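Side-chain contacts in Serine/threonine-protein kinase Tel1 (Chaetomium thermophilum, PDB 6SKY), which probably phosphorylates serine and threonine residues in [ST]-Q motifs to start checkpoint signalling after DNA damage, using ATP and magnesium: residues A[1760-1763]-A[1764-1768]; A[2834-2837]-A[2838-2842]. All coordinates share one frame; numbering follows the deposited sequence.

Contact 1 of 2, residues A[1760-1763]-A[1764-1768]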
ATOM      1  N   PRO A1760     -23.426 -36.105  41.048  1.00 58.10           N
ATOM      2  CA  PRO A1760     -22.885 -36.934  39.964  1.00 58.10           C
ATOM      3  C   PRO A1760     -23.751 -38.118  39.571  1.00 58.10           C
ATOM      4  O   PRO A1760     -23.335 -38.932  38.744  1.00 58.10           O
ATOM      5  CB  PRO A1760     -21.542 -37.406  40.531  1.00 58.10           C
ATOM      6  CG  PRO A1760     -21.197 -36.402  41.560  1.00 58.10           C
ATOM      7  CD  PRO A1760     -22.492 -36.012  42.179  1.00 58.10           C
ATOM      8  N   ASN A1761     -24.939 -38.244  40.153  1.00 52.67           N
ATOM      9  CA  ASN A1761     -25.859 -39.316  39.806  1.00 52.67           C
ATOM     10  C   ASN A1761     -27.201 -38.773  39.340  1.00 52.67           C
ATOM     11  O   ASN A1761     -28.229 -39.425  39.505  1.00 52.67           O
ATOM     12  CB  ASN A1761     -26.053 -40.267  40.982  1.00 52.67           C
ATOM     13  CG  ASN A1761     -24.826 -41.097  41.263  1.00 52.67           C
ATOM     14  OD1 ASN A1761     -24.171 -40.929  42.288  1.00 52.67           O
ATOM     15  ND2 ASN A1761     -24.510 -42.004  40.354  1.00 52.67           N
ATOM     16  N   TRP A1762     -27.207 -37.575  38.759  1.00 44.38           N
ATOM     17  CA  TRP A1762     -28.447 -37.016  38.238  1.00 44.38           C
ATOM     18  C   TRP A1762     -28.996 -37.874  37.110  1.00 44.38           C
ATOM     19  O   TRP A1762     -30.191 -38.182  37.068  1.00 44.38           O
ATOM     20  CB  TRP A1762     -28.212 -35.587  37.761  1.00 44.38           C
ATOM     21  CG  TRP A1762     -29.323 -35.020  36.948  1.00 44.38           C
ATOM     22  CD1 TRP A1762     -30.507 -34.550  37.404  1.00 44.38           C
ATOM     23  CD2 TRP A1762     -29.342 -34.842  35.531  1.00 44.38           C
ATOM     24  NE1 TRP A1762     -31.269 -34.100  36.365  1.00 44.38           N
ATOM     25  CE2 TRP A1762     -30.571 -34.269  35.201  1.00 44.38           C
ATOM     26  CE3 TRP A1762     -28.436 -35.121  34.508  1.00 44.38           C
ATOM     27  CZ2 TRP A1762     -30.920 -33.969  33.900  1.00 44.38           C
ATOM     28  CZ3 TRP A1762     -28.786 -34.824  33.223  1.00 44.38           C
ATOM     29  CH2 TRP A1762     -30.014 -34.256  32.927  1.00 44.38           C
ATOM     30  N   SER A1763     -28.124 -38.280  36.189  1.00 42.13           N
ATOM     31  CA  SER A1763     -28.566 -39.037  35.027  1.00 42.13           C
ATOM     32  C   SER A1763     -29.181 -40.366  35.429  1.00 42.13           C
ATOM     33  O   SER A1763     -30.207 -40.768  34.879  1.00 42.13           O
ATOM     34  CB  SER A1763     -27.393 -39.259  34.084  1.00 42.13           C
ATOM     35  OG  SER A1763     -26.233 -39.584  34.819  1.00 42.13           O
ATOM     36  N   GLN A1764     -28.579 -41.054  36.396  1.00 45.15           N
ATOM     37  CA  GLN A1764     -29.067 -42.368  36.798  1.00 45.15           C
ATOM     38  C   GLN A1764     -30.430 -42.275  37.465  1.00 45.15           C
ATOM     39  O   GLN A1764     -31.353 -43.030  37.131  1.00 45.15           O
ATOM     40  CB  GLN A1764     -28.050 -43.016  37.726  1.00 45.15           C
ATOM     41  CG  GLN A1764     -28.601 -44.116  38.578  1.00 45.15           C
ATOM     42  CD  GLN A1764     -27.619 -44.544  39.637  1.00 45.15           C
ATOM     43  OE1 GLN A1764     -26.417 -44.333  39.501  1.00 45.15           O
ATOM     44  NE2 GLN A1764     -28.125 -45.138  40.708  1.00 45.15           N
ATOM     45  N   HIS A1765     -30.581 -41.339  38.399  1.00 46.24           N
ATOM     46  CA  HIS A1765     -31.862 -41.152  39.064  1.00 46.24           C
ATOM     47  C   HIS A1765     -32.945 -40.739  38.079  1.00 46.24           C
ATOM     48  O   HIS A1765     -34.059 -41.272  38.111  1.00 46.24           O
ATOM     49  CB  HIS A1765     -31.717 -40.114  40.169  1.00 46.24           C
ATOM     50  CG  HIS A1765     -30.692 -40.469  41.198  1.00 46.24           C
ATOM     51  ND1 HIS A1765     -30.403 -41.772  41.540  1.00 46.24           N
ATOM     52  CD2 HIS A1765     -29.889 -39.692  41.961  1.00 46.24           C
ATOM     53  CE1 HIS A1765     -29.462 -41.782  42.465  1.00 46.24           C
ATOM     54  NE2 HIS A1765     -29.131 -40.533  42.737  1.00 46.24           N
ATOM     55  N   LEU A1766     -32.639 -39.794  37.188  1.00 41.82           N
ATOM     56  CA  LEU A1766     -33.645 -39.328  36.239  1.00 41.82           C
ATOM     57  C   LEU A1766     -34.004 -40.410  35.234  1.00 41.82           C
ATOM     58  O   LEU A1766     -35.168 -40.543  34.849  1.00 41.82           O
ATOM     59  CB  LEU A1766     -33.153 -38.076  35.526  1.00 41.82           C
ATOM     60  CG  LEU A1766     -34.144 -37.438  34.562  1.00 41.82           C
ATOM     61  CD1 LEU A1766     -35.409 -37.069  35.276  1.00 41.82           C
ATOM     62  CD2 LEU A1766     -33.536 -36.226  33.945  1.00 41.82           C
ATOM     63  N   ALA A1767     -33.026 -41.206  34.809  1.00 40.26           N
ATOM     64  CA  ALA A1767     -33.313 -42.293  33.889  1.00 40.26           C
ATOM     65  C   ALA A1767     -34.213 -43.330  34.531  1.00 40.26           C
ATOM     66  O   ALA A1767     -35.147 -43.823  33.896  1.00 40.26           O
ATOM     67  CB  ALA A1767     -32.013 -42.928  33.412  1.00 40.26           C
ATOM     68  N   ILE A1768     -33.953 -43.675  35.795  1.00 43.98           N
ATOM     69  CA  ILE A1768     -34.826 -44.619  36.488  1.00 43.98           C
ATOM     70  C   ILE A1768     -36.225 -44.041  36.633  1.00 43.98           C
ATOM     71  O   ILE A1768     -37.225 -44.728  36.392  1.00 43.98           O
ATOM     72  CB  ILE A1768     -34.231 -44.996  37.854  1.00 43.98           C
ATOM     73  CG1 ILE A1768     -32.916 -45.741  37.672  1.00 43.98           C
ATOM     74  CG2 ILE A1768     -35.189 -45.860  38.619  1.00 43.98           C
ATOM     75  CD1 ILE A1768     -32.188 -45.988  38.957  1.00 43.98           C
TER
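Trp1762 and Leu1766, one helical turn apart, run side by side in the same direction and form the dense part of this contact. The CD2 methyl of Leu1766 comes in from one face of the indole, just outside its CE2-CZ2 edge and 3.5 Å from Trp1762 CZ2, while Leu1766 CB stands farther out over the same face. With CG anti to the backbone N (chi1 168°), the indole extends along the leucine on the buried side of the helix.

Around the helix the packing is looser and more polar. Asn1761 holds the N-cap position, yet its side chain makes no capping bond; instead its carbonyl begins the helical ladder. Asn1761 O accepts an almost straight bond from His1765 N at 3.2 Å and also lies over one face of the His1765 imidazole, 2.9 Å above the plane and offset toward the rim. At this partly exposed end, Asn1761 CB approaches His1765 NE2 at 3.6 Å. Replacing His1765 by alanine would probably leave Asn1761 O and CB without the ring that covers them, though the backbone bond could remain. The amides of Asn1761 and Gln1764 lie alongside, their planes 71° apart.

The buried face nests among neighbouring helices: Trp1762 meets Trp1827 edge-to-face and packs on Leu1842 of helix 1836-1849, Leu1766 touches Phe1798 of helix 1793-1808, and Ala1767 rests on Leu1787 of helix 1783-1789.

Contact 2 of 2, residues A[2834-2837]-A[2838-2842]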
ATOM      1  N   SER A2834      -2.829 -14.323 -17.528  1.00 25.78           N
ATOM      2  CA  SER A2834      -3.134 -15.718 -17.826  1.00 25.78           C
ATOM      3  C   SER A2834      -4.553 -15.882 -18.357  1.00 25.78           C
ATOM      4  O   SER A2834      -4.800 -16.710 -19.239  1.00 25.78           O
ATOM      5  CB  SER A2834      -2.925 -16.563 -16.581  1.00 25.78           C
ATOM      6  OG  SER A2834      -1.645 -16.337 -16.034  1.00 25.78           O
ATOM      7  N   ILE A2835      -5.500 -15.110 -17.836  1.00 25.18           N
ATOM      8  CA  ILE A2835      -6.847 -15.170 -18.381  1.00 25.18           C
ATOM      9  C   ILE A2835      -6.870 -14.617 -19.794  1.00 25.18           C
ATOM     10  O   ILE A2835      -7.610 -15.111 -20.653  1.00 25.18           O
ATOM     11  CB  ILE A2835      -7.822 -14.427 -17.456  1.00 25.18           C
ATOM     12  CG1 ILE A2835      -7.813 -15.063 -16.073  1.00 25.18           C
ATOM     13  CG2 ILE A2835      -9.211 -14.453 -18.015  1.00 25.18           C
ATOM     14  CD1 ILE A2835      -8.667 -14.357 -15.086  1.00 25.18           C
ATOM     15  N   GLN A2836      -6.051 -13.604 -20.069  1.00 30.30           N
ATOM     16  CA  GLN A2836      -5.915 -13.105 -21.430  1.00 30.30           C
ATOM     17  C   GLN A2836      -5.353 -14.178 -22.350  1.00 30.30           C
ATOM     18  O   GLN A2836      -5.799 -14.319 -23.489  1.00 30.30           O
ATOM     19  CB  GLN A2836      -5.022 -11.871 -21.430  1.00 30.30           C
ATOM     20  CG  GLN A2836      -4.776 -11.258 -22.791  1.00 30.30           C
ATOM     21  CD  GLN A2836      -5.985 -10.535 -23.333  1.00 30.30           C
ATOM     22  OE1 GLN A2836      -6.888 -10.165 -22.585  1.00 30.30           O
ATOM     23  NE2 GLN A2836      -6.012 -10.330 -24.643  1.00 30.30           N
ATOM     24  N   THR A2837      -4.374 -14.942 -21.869  1.00 27.89           N
ATOM     25  CA  THR A2837      -3.809 -16.032 -22.659  1.00 27.89           C
ATOM     26  C   THR A2837      -4.845 -17.105 -22.969  1.00 27.89           C
ATOM     27  O   THR A2837      -4.908 -17.614 -24.093  1.00 27.89           O
ATOM     28  CB  THR A2837      -2.633 -16.649 -21.916  1.00 27.89           C
ATOM     29  OG1 THR A2837      -1.624 -15.660 -21.717  1.00 27.89           O
ATOM     30  CG2 THR A2837      -2.056 -17.782 -22.697  1.00 27.89           C
ATOM     31  N   ILE A2838      -5.655 -17.473 -21.977  1.00 26.92           N
ATOM     32  CA  ILE A2838      -6.696 -18.475 -22.194  1.00 26.92           C
ATOM     33  C   ILE A2838      -7.712 -17.985 -23.219  1.00 26.92           C
ATOM     34  O   ILE A2838      -8.076 -18.705 -24.157  1.00 26.92           O
ATOM     35  CB  ILE A2838      -7.371 -18.839 -20.862  1.00 26.92           C
ATOM     36  CG1 ILE A2838      -6.369 -19.496 -19.927  1.00 26.92           C
ATOM     37  CG2 ILE A2838      -8.526 -19.764 -21.090  1.00 26.92           C
ATOM     38  CD1 ILE A2838      -6.892 -19.691 -18.551  1.00 26.92           C
ATOM     39  N   LEU A2839      -8.178 -16.747 -23.071  1.00 28.53           N
ATOM     40  CA  LEU A2839      -9.157 -16.245 -24.028  1.00 28.53           C
ATOM     41  C   LEU A2839      -8.549 -16.043 -25.409  1.00 28.53           C
ATOM     42  O   LEU A2839      -9.252 -16.160 -26.417  1.00 28.53           O
ATOM     43  CB  LEU A2839      -9.772 -14.945 -23.528  1.00 28.53           C
ATOM     44  CG  LEU A2839     -10.491 -14.983 -22.185  1.00 28.53           C
ATOM     45  CD1 LEU A2839     -11.182 -13.676 -21.959  1.00 28.53           C
ATOM     46  CD2 LEU A2839     -11.478 -16.112 -22.132  1.00 28.53           C
ATOM     47  N   ASP A2840      -7.253 -15.751 -25.486  1.00 34.04           N
ATOM     48  CA  ASP A2840      -6.597 -15.652 -26.782  1.00 34.04           C
ATOM     49  C   ASP A2840      -6.523 -17.006 -27.461  1.00 34.04           C
ATOM     50  O   ASP A2840      -6.756 -17.112 -28.667  1.00 34.04           O
ATOM     51  CB  ASP A2840      -5.203 -15.061 -26.624  1.00 34.04           C
ATOM     52  CG  ASP A2840      -5.221 -13.554 -26.529  1.00 34.04           C
ATOM     53  OD1 ASP A2840      -6.281 -12.957 -26.802  1.00 34.04           O
ATOM     54  OD2 ASP A2840      -4.177 -12.962 -26.182  1.00 34.04           O
ATOM     55  N   SER A2841      -6.186 -18.053 -26.712  1.00 32.55           N
ATOM     56  CA  SER A2841      -6.279 -19.394 -27.271  1.00 32.55           C
ATOM     57  C   SER A2841      -7.684 -19.680 -27.762  1.00 32.55           C
ATOM     58  O   SER A2841      -7.868 -20.399 -28.746  1.00 32.55           O
ATOM     59  CB  SER A2841      -5.877 -20.433 -26.236  1.00 32.55           C
ATOM     60  OG  SER A2841      -6.982 -20.770 -25.423  1.00 32.55           O
ATOM     61  N   LEU A2842      -8.686 -19.139 -27.080  1.00 35.24           N
ATOM     62  CA  LEU A2842     -10.057 -19.259 -27.563  1.00 35.24           C
ATOM     63  C   LEU A2842     -10.283 -18.474 -28.846  1.00 35.24           C
ATOM     64  O   LEU A2842     -11.175 -18.811 -29.626  1.00 35.24           O
ATOM     65  CB  LEU A2842     -11.023 -18.774 -26.487  1.00 35.24           C
ATOM     66  CG  LEU A2842     -12.430 -19.320 -26.557  1.00 35.24           C
ATOM     67  CD1 LEU A2842     -12.304 -20.799 -26.558  1.00 35.24           C
ATOM     68  CD2 LEU A2842     -13.203 -18.859 -25.365  1.00 35.24           C
TER
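The Gln2836 amide and the Asp2840 carboxylate meet one turn apart on the helix, with their planes 86° apart. Gln2836 O lies over one face of the carboxylate, 3.2 Å from Asp2840 CG. On that same side, but beyond the two oxygens, is Gln2836 NE2, 3.4 Å from Asp2840 OD1. Seen from the amide, OD1 sits off one face, past NE2 and well out of the amide plane. A bend at chi2 (73°) turns the glutamine back toward the aspartate. The firmer partner of Asp2840 is Arg2843, whose NH1 forms a salt bridge with OD1.

Regular i to i+4 backbone bonds run beneath these groups. Two side-chain hydroxyls also use main-chain carbonyls: Thr2837 OG1 bonds to Ala2833 O, and Ser2841 OG donates to Ile2838 O at 2.7 Å. Because Leu2842 N binds that oxygen as well, at 3.0 Å, Ile2838 O is gripped twice. The apolar side is less intimate, Ile2835 CG2 standing 4.4 Å from Leu2839 CG.

The helix packs against three others: Ile2835 and Ile2838 face helix 2616-2632 through Leu2632 and Ala2628, Leu2839 packs on Ile2903 and Val2906 of helix 2898-2908, and Ile2838 and Ser2841 touch Leu2396 of helix 2394-2404.

Overall arrangement
Contacts 1 and 2 illustrate one principle, a short run of helix, two turns or so, with a buried face and a more polar one, in two distant parts of the chain. Their centres are 69 Å apart, on opposite sides of the chain's centre, and about 56 Å separates their nearest atoms. Contact 1 belongs to the helical array nearer the N-terminal end of the modelled chain. Contact 2 lies within the phosphatidylinositol 3- and 4-kinase homology region and, through helix 2394-2404, meets the FAT region. Both are away from the nucleotide pocket, which includes Lys2610, and from the magnesium ion at Asn2765 and Asp2779. Neither contact touches the second subunit.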